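Local coordinates for synaptonemal complex protein 2 (PDB 5IWZ) that is a major component of the axial and lateral elements of synaptonemal complexes in meiotic prophase, required for normal chromosome synapsis, fertility and the insertion of SYCP3, at residues Y282-L287 with L381-V386; F311-H316 with K388-G393; L357-I362 with K371-Y376. All coordinates share one frame; numbering follows the deposited sequence.

Interaction 1 of 3, residues Y282-L287 with L381-V386; sequences YTFPCL and LEITNV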
loop_
_atom_site.group_PDB
_atom_site.type_symbol
_atom_site.label_atom_id
_atom_site.label_comp_id
_atom_site.label_asym_id
_atom_site.label_seq_id
_atom_site.Cartn_x
_atom_site.Cartn_y
_atom_site.Cartn_z
ATOM N N TYR A 282 15.215 5.354 11.418
ATOM C CA TYR A 282 15.954 6.493 11.931
ATOM C C TYR A 282 15.305 7.757 11.403
ATOM O O TYR A 282 15.246 7.966 10.183
ATOM C CB TYR A 282 17.421 6.438 11.506
ATOM C CG TYR A 282 18.276 5.578 12.397
ATOM C CD1 TYR A 282 18.987 6.128 13.460
ATOM C CD2 TYR A 282 18.369 4.216 12.179
ATOM C CE1 TYR A 282 19.769 5.331 14.288
ATOM C CE2 TYR A 282 19.145 3.413 13.001
ATOM C CZ TYR A 282 19.840 3.976 14.055
ATOM O OH TYR A 282 20.611 3.165 14.861
ATOM N N THR A 283 14.831 8.600 12.314
ATOM C CA THR A 283 14.187 9.863 11.970
ATOM C C THR A 283 15.073 11.037 12.389
ATOM O O THR A 283 15.386 11.183 13.569
ATOM C CB THR A 283 12.822 9.947 12.643
ATOM O OG1 THR A 283 11.977 8.921 12.107
ATOM C CG2 THR A 283 12.198 11.295 12.402
ATOM N N PHE A 284 15.485 11.880 11.409
ATOM C CA PHE A 284 16.304 13.050 11.709
ATOM C C PHE A 284 15.545 14.330 11.393
ATOM O O PHE A 284 14.846 14.394 10.374
ATOM C CB PHE A 284 17.617 13.068 10.896
ATOM C CG PHE A 284 18.588 11.981 11.271
ATOM C CD1 PHE A 284 19.099 11.901 12.548
ATOM C CD2 PHE A 284 18.991 11.044 10.336
ATOM C CE1 PHE A 284 19.995 10.904 12.894
ATOM C CE2 PHE A 284 19.889 10.043 10.675
ATOM C CZ PHE A 284 20.390 9.977 11.958
ATOM N N PRO A 285 15.698 15.377 12.203
ATOM C CA PRO A 285 15.232 16.692 11.771
ATOM C C PRO A 285 16.121 17.208 10.658
ATOM O O PRO A 285 17.320 16.919 10.594
ATOM C CB PRO A 285 15.348 17.550 13.039
ATOM C CG PRO A 285 16.456 16.920 13.813
ATOM C CD PRO A 285 16.413 15.436 13.493
ATOM N N CYS A 286 15.507 17.945 9.748
ATOM C CA CYS A 286 16.164 18.419 8.542
ATOM C C CYS A 286 16.018 19.935 8.452
ATOM O O CYS A 286 14.968 20.489 8.801
ATOM C CB CYS A 286 15.559 17.743 7.313
ATOM S SG CYS A 286 16.118 18.358 5.723
ATOM N N LEU A 287 17.081 20.602 8.012
ATOM C CA LEU A 287 17.082 22.062 7.967
ATOM C C LEU A 287 16.329 22.584 6.747
ATOM O O LEU A 287 15.559 23.542 6.860
ATOM C CB LEU A 287 18.526 22.585 7.961
ATOM C CG LEU A 287 19.359 22.106 9.156
ATOM C CD1 LEU A 287 20.843 22.437 8.960
ATOM C CD2 LEU A 287 18.825 22.737 10.471
ATOM N N LEU A 381 24.476 15.518 13.382
ATOM C CA LEU A 381 23.679 14.333 13.084
ATOM C C LEU A 381 24.505 13.301 12.321
ATOM O O LEU A 381 25.339 13.648 11.482
ATOM C CB LEU A 381 22.433 14.722 12.289
ATOM C CG LEU A 381 21.493 15.633 13.089
ATOM C CD1 LEU A 381 20.338 16.103 12.215
ATOM C CD2 LEU A 381 20.977 14.923 14.344
ATOM N N GLU A 382 24.264 12.021 12.615
ATOM C CA GLU A 382 25.036 10.917 12.036
ATOM C C GLU A 382 24.501 10.495 10.659
ATOM O O GLU A 382 24.066 9.367 10.445
ATOM C CB GLU A 382 25.036 9.724 12.983
ATOM C CG GLU A 382 25.893 9.866 14.233
ATOM C CD GLU A 382 26.003 8.545 15.003
ATOM O OE1 GLU A 382 25.783 8.556 16.231
ATOM O OE2 GLU A 382 26.297 7.497 14.380
ATOM N N ILE A 383 24.570 11.419 9.703
ATOM C CA ILE A 383 23.999 11.147 8.383
ATOM C C ILE A 383 24.743 10.005 7.700
ATOM O O ILE A 383 24.130 9.133 7.070
ATOM C CB ILE A 383 24.007 12.427 7.524
ATOM C CG1 ILE A 383 23.177 13.537 8.202
ATOM C CG2 ILE A 383 23.491 12.137 6.111
ATOM C CD1 ILE A 383 21.908 13.018 8.901
ATOM N N THR A 384 26.073 9.967 7.841
ATOM C CA THR A 384 26.874 9.020 7.073
ATOM C C THR A 384 26.533 7.578 7.427
ATOM O O THR A 384 26.293 6.748 6.539
ATOM C CB THR A 384 28.362 9.298 7.290
ATOM O OG1 THR A 384 28.725 10.498 6.591
ATOM C CG2 THR A 384 29.199 8.142 6.765
ATOM N N ASN A 385 26.489 7.255 8.723
ATOM C CA ASN A 385 26.305 5.850 9.067
ATOM C C ASN A 385 24.866 5.387 8.886
ATOM O O ASN A 385 24.644 4.232 8.509
ATOM C CB ASN A 385 26.798 5.586 10.486
ATOM C CG ASN A 385 28.312 5.655 10.583
ATOM O OD1 ASN A 385 28.857 6.174 11.551
ATOM N ND2 ASN A 385 28.998 5.142 9.563
ATOM N N VAL A 386 23.880 6.261 9.096
ATOM C CA VAL A 386 22.501 5.861 8.815
ATOM C C VAL A 386 22.270 5.690 7.311
ATOM O O VAL A 386 21.617 4.736 6.878
ATOM C CB VAL A 386 21.510 6.868 9.425
ATOM C CG1 VAL A 386 20.093 6.487 9.039
ATOM C CG2 VAL A 386 21.638 6.887 10.946
#
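The F284 ring takes I383 over one face and V386 at its edge, while L381 comes in obliquely beside it. The methyl I383 CD1 stands 4.2 Å from the centroid of the F284 ring and 25° off the normal, a CH-pi contact displaced toward the CD2 and CE2 side of the rim. V386 CB lies in the plane of that ring at its edge. The two side chains reach toward each other tip to tip, with F284 CZ 3.5 Å from V386 CG2. V386 CG2 also lies over one face of Y282, 4.0 Å from the centroid of that ring, in a second CH-pi contact. The other branch of V386 has CG1 anti to the backbone N (chi1 176°), and V386 CG1 sits 3.6 Å from Y282 CB. One methyl of V386 is thus shared by the two rings, while the other rests on the CB of Y282.

L381 slides past F284 in the opposite direction, bringing L381 CD2 to 4.0 Å from F284 CD1. Its other methyl, L381 CD1, lies 3.5 Å from P285 O and also meets the proline ring. Between L381 and I383 the chain makes an inverse gamma turn centred on E382, which is also the N-cap of helix 383-390. This tight turn brings L381 and the first helical residues onto the same aromatic ring.

F284 also meets the ring of F311 on the adjacent strand, and F377 touches both F284 and I383. T283 OG1 bonds to D310. The helix N-terminus is laid on strand 281-285 without a hydrogen bond between the two segments: the contact between them rests on apolar packing and CH-pi contacts, which fix no bond direction.

Interaction 2 of 3, residues F311-H316 with K388-G393; sequences FNLGSH and KKVFGG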
loop_
_atom_site.group_PDB
_atom_site.type_symbol
_atom_site.label_atom_id
_atom_site.label_comp_id
_atom_site.label_asym_id
_atom_site.label_seq_id
_atom_site.Cartn_x
_atom_site.Cartn_y
_atom_site.Cartn_z
ATOM N N PHE A 311 14.501 7.463 7.656
ATOM C CA PHE A 311 15.429 6.534 7.024
ATOM C C PHE A 311 14.964 5.135 7.390
ATOM O O PHE A 311 15.048 4.743 8.555
ATOM C CB PHE A 311 16.859 6.775 7.508
ATOM C CG PHE A 311 17.469 8.068 7.024
ATOM C CD1 PHE A 311 18.445 8.063 6.025
ATOM C CD2 PHE A 311 17.097 9.283 7.586
ATOM C CE1 PHE A 311 19.025 9.251 5.581
ATOM C CE2 PHE A 311 17.679 10.472 7.153
ATOM C CZ PHE A 311 18.642 10.460 6.157
ATOM N N ASN A 312 14.493 4.379 6.400
ATOM C CA ASN A 312 13.750 3.139 6.638
ATOM C C ASN A 312 14.630 1.932 6.347
ATOM O O ASN A 312 14.826 1.562 5.190
ATOM C CB ASN A 312 12.491 3.129 5.784
ATOM C CG ASN A 312 11.575 4.287 6.123
ATOM O OD1 ASN A 312 11.128 4.429 7.274
ATOM N ND2 ASN A 312 11.313 5.146 5.133
ATOM N N LEU A 313 15.133 1.297 7.412
ATOM C CA LEU A 313 16.110 0.222 7.261
ATOM C C LEU A 313 15.474 -1.070 6.767
ATOM O O LEU A 313 16.155 -1.901 6.152
ATOM C CB LEU A 313 16.820 -0.033 8.591
ATOM C CG LEU A 313 17.989 0.855 9.008
ATOM C CD1 LEU A 313 17.694 2.349 8.806
ATOM C CD2 LEU A 313 18.322 0.556 10.482
ATOM N N GLY A 314 14.187 -1.269 7.018
ATOM C CA GLY A 314 13.545 -2.466 6.508
ATOM C C GLY A 314 13.272 -2.380 5.019
ATOM O O GLY A 314 13.518 -3.331 4.271
ATOM N N SER A 315 12.761 -1.241 4.569
ATOM C CA SER A 315 12.353 -1.074 3.187
ATOM C C SER A 315 13.425 -0.437 2.320
ATOM O O SER A 315 13.223 -0.316 1.105
ATOM C CB SER A 315 11.083 -0.233 3.134
ATOM O OG SER A 315 11.295 0.981 3.826
ATOM N N HIS A 316 14.539 -0.011 2.909
ATOM C CA HIS A 316 15.647 0.605 2.173
ATOM C C HIS A 316 15.157 1.795 1.362
ATOM O O HIS A 316 15.412 1.921 0.164
ATOM C CB HIS A 316 16.366 -0.426 1.298
ATOM C CG HIS A 316 17.119 -1.438 2.099
ATOM N ND1 HIS A 316 18.456 -1.301 2.397
ATOM C CD2 HIS A 316 16.707 -2.567 2.730
ATOM C CE1 HIS A 316 18.845 -2.321 3.143
ATOM N NE2 HIS A 316 17.801 -3.101 3.364
ATOM N N LYS A 388 24.111 4.719 4.919
ATOM C CA LYS A 388 24.652 3.502 4.325
ATOM C C LYS A 388 23.855 2.261 4.705
ATOM O O LYS A 388 24.011 1.226 4.047
ATOM C CB LYS A 388 26.127 3.332 4.697
ATOM C CG LYS A 388 26.377 2.858 6.105
ATOM C CD LYS A 388 27.722 3.362 6.627
ATOM C CE LYS A 388 28.893 2.818 5.829
ATOM N NZ LYS A 388 30.177 3.377 6.360
ATOM N N LYS A 389 22.973 2.359 5.707
ATOM C CA LYS A 389 22.059 1.265 6.034
ATOM C C LYS A 389 20.884 1.175 5.064
ATOM O O LYS A 389 20.313 0.090 4.894
ATOM C CB LYS A 389 21.521 1.426 7.462
ATOM C CG LYS A 389 22.589 1.486 8.566
ATOM C CD LYS A 389 21.958 1.521 9.955
ATOM C CE LYS A 389 22.695 2.466 10.910
ATOM N NZ LYS A 389 24.029 1.975 11.350
ATOM N N VAL A 390 20.486 2.273 4.427
ATOM C CA VAL A 390 19.375 2.225 3.477
ATOM C C VAL A 390 19.860 2.194 2.029
ATOM O O VAL A 390 19.283 1.487 1.197
ATOM C CB VAL A 390 18.378 3.383 3.719
ATOM C CG1 VAL A 390 17.915 3.375 5.171
ATOM C CG2 VAL A 390 18.967 4.722 3.374
ATOM N N PHE A 391 20.914 2.945 1.704
ATOM C CA PHE A 391 21.427 2.968 0.337
ATOM C C PHE A 391 22.814 2.337 0.301
ATOM O O PHE A 391 23.782 2.957 -0.150
ATOM C CB PHE A 391 21.462 4.399 -0.214
ATOM C CG PHE A 391 20.108 5.094 -0.224
ATOM C CD1 PHE A 391 18.955 4.412 -0.569
ATOM C CD2 PHE A 391 20.004 6.430 0.123
ATOM C CE1 PHE A 391 17.717 5.055 -0.575
ATOM C CE2 PHE A 391 18.787 7.081 0.133
ATOM C CZ PHE A 391 17.639 6.412 -0.222
ATOM N N GLY A 392 22.913 1.099 0.775
ATOM C CA GLY A 392 24.195 0.418 0.864
ATOM C C GLY A 392 24.966 0.385 -0.439
ATOM O O GLY A 392 24.393 0.135 -1.501
ATOM N N GLY A 393 26.261 0.674 -0.363
ATOM C CA GLY A 393 27.147 0.641 -1.506
ATOM C C GLY A 393 26.960 1.747 -2.518
ATOM O O GLY A 393 27.469 1.625 -3.633
#
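The backbones of H316 and V390 come closest, with 4.3 Å between H316 CA and V390 CA. Strand 308-312 ends just before this point; L313, G314 and S315 take helical backbone angles, and H316 follows with positive phi. A weak bond from H316 N to N312 O closes the turn. On the other side, helix 383-390 is weakly bonded about 388-390, and the chain goes on as a loop.

The imidazole of H316 uses that part of the helix. H316 ND1 donates to V390 O at 3.1 Å, with an N-H...O angle of 150°. The acceptor lies in the ring plane, whereas the donor stands 37° out of the carbonyl plane. H316 CE1 also passes 3.3 Å from K389 O, which lies obliquely to the ring and is not hydrogen-bonded to it.

As in the PH-like fold, to which the Spt16M-like domain is assigned, a C-terminal helix packs against antiparallel sheets; V390 meets the end of strand 308-312 and the turn after it. V390 CG1, anti to the carbonyl carbon (chi1 -54°), rests 3.6 Å from N312 O and 3.8 Å from L313 CD1. V390 CG2 lies 3.7 Å above the plane of the F391 ring, over the centre, and near the edge of the F311 ring. L313 also crosses K389, with L313 CD2 3.8 Å from K389 CD.

The amide of N312 has its partners outside the two segments: OD1 accepts from Y216 N. S315 OG bonds to D215, tying the turn to the helical part of the chain.

Interaction 3 of 3, residues L357-I362 with K371-Y376; sequences LTLKNI and KELLFY
K371 carries its side chain past the carbonyl oxygen of L359, extended until a bend at chi4. Beyond CB, K371 CG comes 3.4 Å from L359 O and also meets the backbone carbon of N361. CD and CE then pass the same oxygen in turn. The bend at the last torsion (chi4 -80°) places K371 NZ 2.8 Å from L359 O, as a hydrogen-bond donor in the carbonyl plane. K371 NZ also donates to a water, 3.0 Å away, which in turn donates to K360 O. An alanine here would probably leave L359 O without its ammonium partner and let the corner at K360 and N361 move more freely.

The backbone adds a bond between the same residues: L359 N donates to K371 O at 2.8 Å. Further along, L357 and L373 form an antiparallel hydrogen-bonded pair, with L357 N to L373 O at 2.8 Å and an N-H...O angle of 179°. T358 and E372 make the non-hydrogen-bonded pair between. L357 and L373 share one face of the sheet; L357 CD1 meets the edge of the F375 ring, 3.9 Å from F375 CE2, and L359 CD1 touches L373 CD1.

Strand 372-378 lies between strands 352-359 and 288-291 in its sheet. V336 of the other sheet packs on L357, L359 and L373, and F320 meets F375 edge-to-face.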
loop_
_atom_site.group_PDB
_atom_site.type_symbol
_atom_site.label_atom_id
_atom_site.label_comp_id
_atom_site.label_asym_id
_atom_site.label_seq_id
_atom_site.Cartn_x
_atom_site.Cartn_y
_atom_site.Cartn_z
ATOM N N LEU A 357 21.511 13.239 -3.148
ATOM C CA LEU A 357 21.112 11.994 -3.814
ATOM C C LEU A 357 20.967 12.256 -5.300
ATOM O O LEU A 357 20.123 13.060 -5.702
ATOM C CB LEU A 357 19.780 11.454 -3.293
ATOM C CG LEU A 357 19.525 11.058 -1.837
ATOM C CD1 LEU A 357 18.043 10.644 -1.675
ATOM C CD2 LEU A 357 20.463 9.936 -1.426
ATOM N N THR A 358 21.777 11.586 -6.109
ATOM C CA THR A 358 21.606 11.610 -7.556
ATOM C C THR A 358 20.670 10.466 -7.926
ATOM O O THR A 358 20.984 9.304 -7.659
ATOM C CB THR A 358 22.953 11.468 -8.266
ATOM O OG1 THR A 358 23.795 12.560 -7.905
ATOM C CG2 THR A 358 22.786 11.464 -9.787
ATOM N N LEU A 359 19.521 10.790 -8.507
ATOM C CA LEU A 359 18.547 9.776 -8.893
ATOM C C LEU A 359 18.784 9.286 -10.320
ATOM O O LEU A 359 19.307 10.009 -11.167
ATOM C CB LEU A 359 17.130 10.322 -8.777
ATOM C CG LEU A 359 16.773 10.959 -7.427
ATOM C CD1 LEU A 359 15.343 11.452 -7.498
ATOM C CD2 LEU A 359 16.955 9.979 -6.277
ATOM N N LYS A 360 18.374 8.044 -10.576
ATOM C CA LYS A 360 18.533 7.427 -11.885
ATOM C C LYS A 360 17.564 7.979 -12.919
ATOM O O LYS A 360 17.703 7.647 -14.103
ATOM C CB LYS A 360 18.356 5.906 -11.781
ATOM C CG LYS A 360 19.522 5.196 -11.130
ATOM C CD LYS A 360 19.286 3.697 -10.961
ATOM C CE LYS A 360 20.437 3.086 -10.179
ATOM N NZ LYS A 360 20.350 1.608 -9.975
ATOM N N ASN A 361 16.589 8.795 -12.517
ATOM C CA ASN A 361 15.745 9.462 -13.500
ATOM C C ASN A 361 15.149 10.714 -12.879
ATOM O O ASN A 361 15.146 10.881 -11.654
ATOM C CB ASN A 361 14.644 8.530 -14.031
ATOM C CG ASN A 361 13.794 7.934 -12.934
ATOM O OD1 ASN A 361 14.073 6.829 -12.451
ATOM N ND2 ASN A 361 12.735 8.652 -12.538
ATOM N N ILE A 362 14.660 11.600 -13.754
ATOM C CA ILE A 362 13.963 12.810 -13.327
ATOM C C ILE A 362 12.699 12.430 -12.573
ATOM O O ILE A 362 11.979 11.503 -12.966
ATOM C CB ILE A 362 13.619 13.683 -14.548
ATOM C CG1 ILE A 362 14.877 14.041 -15.344
ATOM C CG2 ILE A 362 12.852 14.928 -14.136
ATOM C CD1 ILE A 362 14.567 14.776 -16.668
ATOM N N LYS A 371 16.503 15.720 -10.828
ATOM C CA LYS A 371 17.216 14.458 -10.814
ATOM C C LYS A 371 18.056 14.309 -9.561
ATOM O O LYS A 371 18.726 13.288 -9.388
ATOM C CB LYS A 371 18.127 14.364 -12.054
ATOM C CG LYS A 371 18.354 12.955 -12.582
ATOM C CD LYS A 371 19.361 12.963 -13.737
ATOM C CE LYS A 371 19.528 11.576 -14.385
ATOM N NZ LYS A 371 20.447 10.657 -13.616
ATOM N N GLU A 372 18.086 15.319 -8.708
ATOM C CA GLU A 372 18.886 15.254 -7.501
ATOM C C GLU A 372 18.080 15.834 -6.352
ATOM O O GLU A 372 17.380 16.834 -6.514
ATOM C CB GLU A 372 20.211 16.012 -7.675
ATOM C CG GLU A 372 20.043 17.389 -8.289
ATOM C CD GLU A 372 21.371 18.062 -8.573
ATOM O OE1 GLU A 372 21.534 18.630 -9.682
ATOM O OE2 GLU A 372 22.255 18.005 -7.686
ATOM N N LEU A 373 18.164 15.176 -5.206
ATOM C CA LEU A 373 17.535 15.615 -3.972
ATOM C C LEU A 373 18.630 15.983 -2.985
ATOM O O LEU A 373 19.567 15.204 -2.781
ATOM C CB LEU A 373 16.647 14.512 -3.391
ATOM C CG LEU A 373 15.287 14.328 -4.058
ATOM C CD1 LEU A 373 14.744 12.949 -3.703
ATOM C CD2 LEU A 373 14.331 15.421 -3.589
ATOM N N LEU A 374 18.506 17.161 -2.379
ATOM C CA LEU A 374 19.471 17.683 -1.420
ATOM C C LEU A 374 18.793 17.846 -0.068
ATOM O O LEU A 374 17.708 18.430 0.022
ATOM C CB LEU A 374 20.035 19.037 -1.879
ATOM C CG LEU A 374 21.120 19.099 -2.954
ATOM C CD1 LEU A 374 20.682 18.498 -4.316
ATOM C CD2 LEU A 374 21.555 20.547 -3.120
ATOM N N PHE A 375 19.418 17.314 0.974
ATOM C CA PHE A 375 18.931 17.435 2.339
ATOM C C PHE A 375 20.040 18.054 3.181
ATOM O O PHE A 375 21.160 17.528 3.213
ATOM C CB PHE A 375 18.527 16.070 2.908
ATOM C CG PHE A 375 17.472 15.342 2.095
ATOM C CD1 PHE A 375 16.118 15.488 2.398
ATOM C CD2 PHE A 375 17.831 14.526 1.041
ATOM C CE1 PHE A 375 15.147 14.824 1.665
ATOM C CE2 PHE A 375 16.863 13.852 0.291
ATOM C CZ PHE A 375 15.519 14.002 0.610
ATOM N N TYR A 376 19.740 19.172 3.840
ATOM C CA TYR A 376 20.683 19.818 4.754
ATOM C C TYR A 376 20.337 19.455 6.193
ATOM O O TYR A 376 19.187 19.603 6.621
ATOM C CB TYR A 376 20.665 21.340 4.587
ATOM C CG TYR A 376 21.260 21.837 3.286
ATOM C CD1 TYR A 376 20.469 21.965 2.147
ATOM C CD2 TYR A 376 22.604 22.180 3.195
ATOM C CE1 TYR A 376 20.998 22.414 0.953
ATOM C CE2 TYR A 376 23.148 22.640 2.000
ATOM C CZ TYR A 376 22.337 22.755 0.889
ATOM O OH TYR A 376 22.859 23.203 -0.299
HETATM O O HOH W 1 20.286 7.968 -14.898
#

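In the fold
Interactions 1 and 2 hold the same helix, 383-390, against neighbouring strands of one sheet: its first turn on 281-285, its last beside the end of 308-312. F311 joins them, packing on F284 and V386. Interaction 3 lies about 16 or 17 Å away, centre to centre, inside the second sheet of the PH-like domain, and F391 meets L357 to bridge it to interaction 2. Interaction 2 is the buried one and mixes apolar packing with a histidine bond; interaction 1 is partly buried and purely apolar. Interaction 3 relies on backbone pairing, with buried leucines and a lysine and water at its exposed end. Its hairpin is nested within the loops that the helix contacts close.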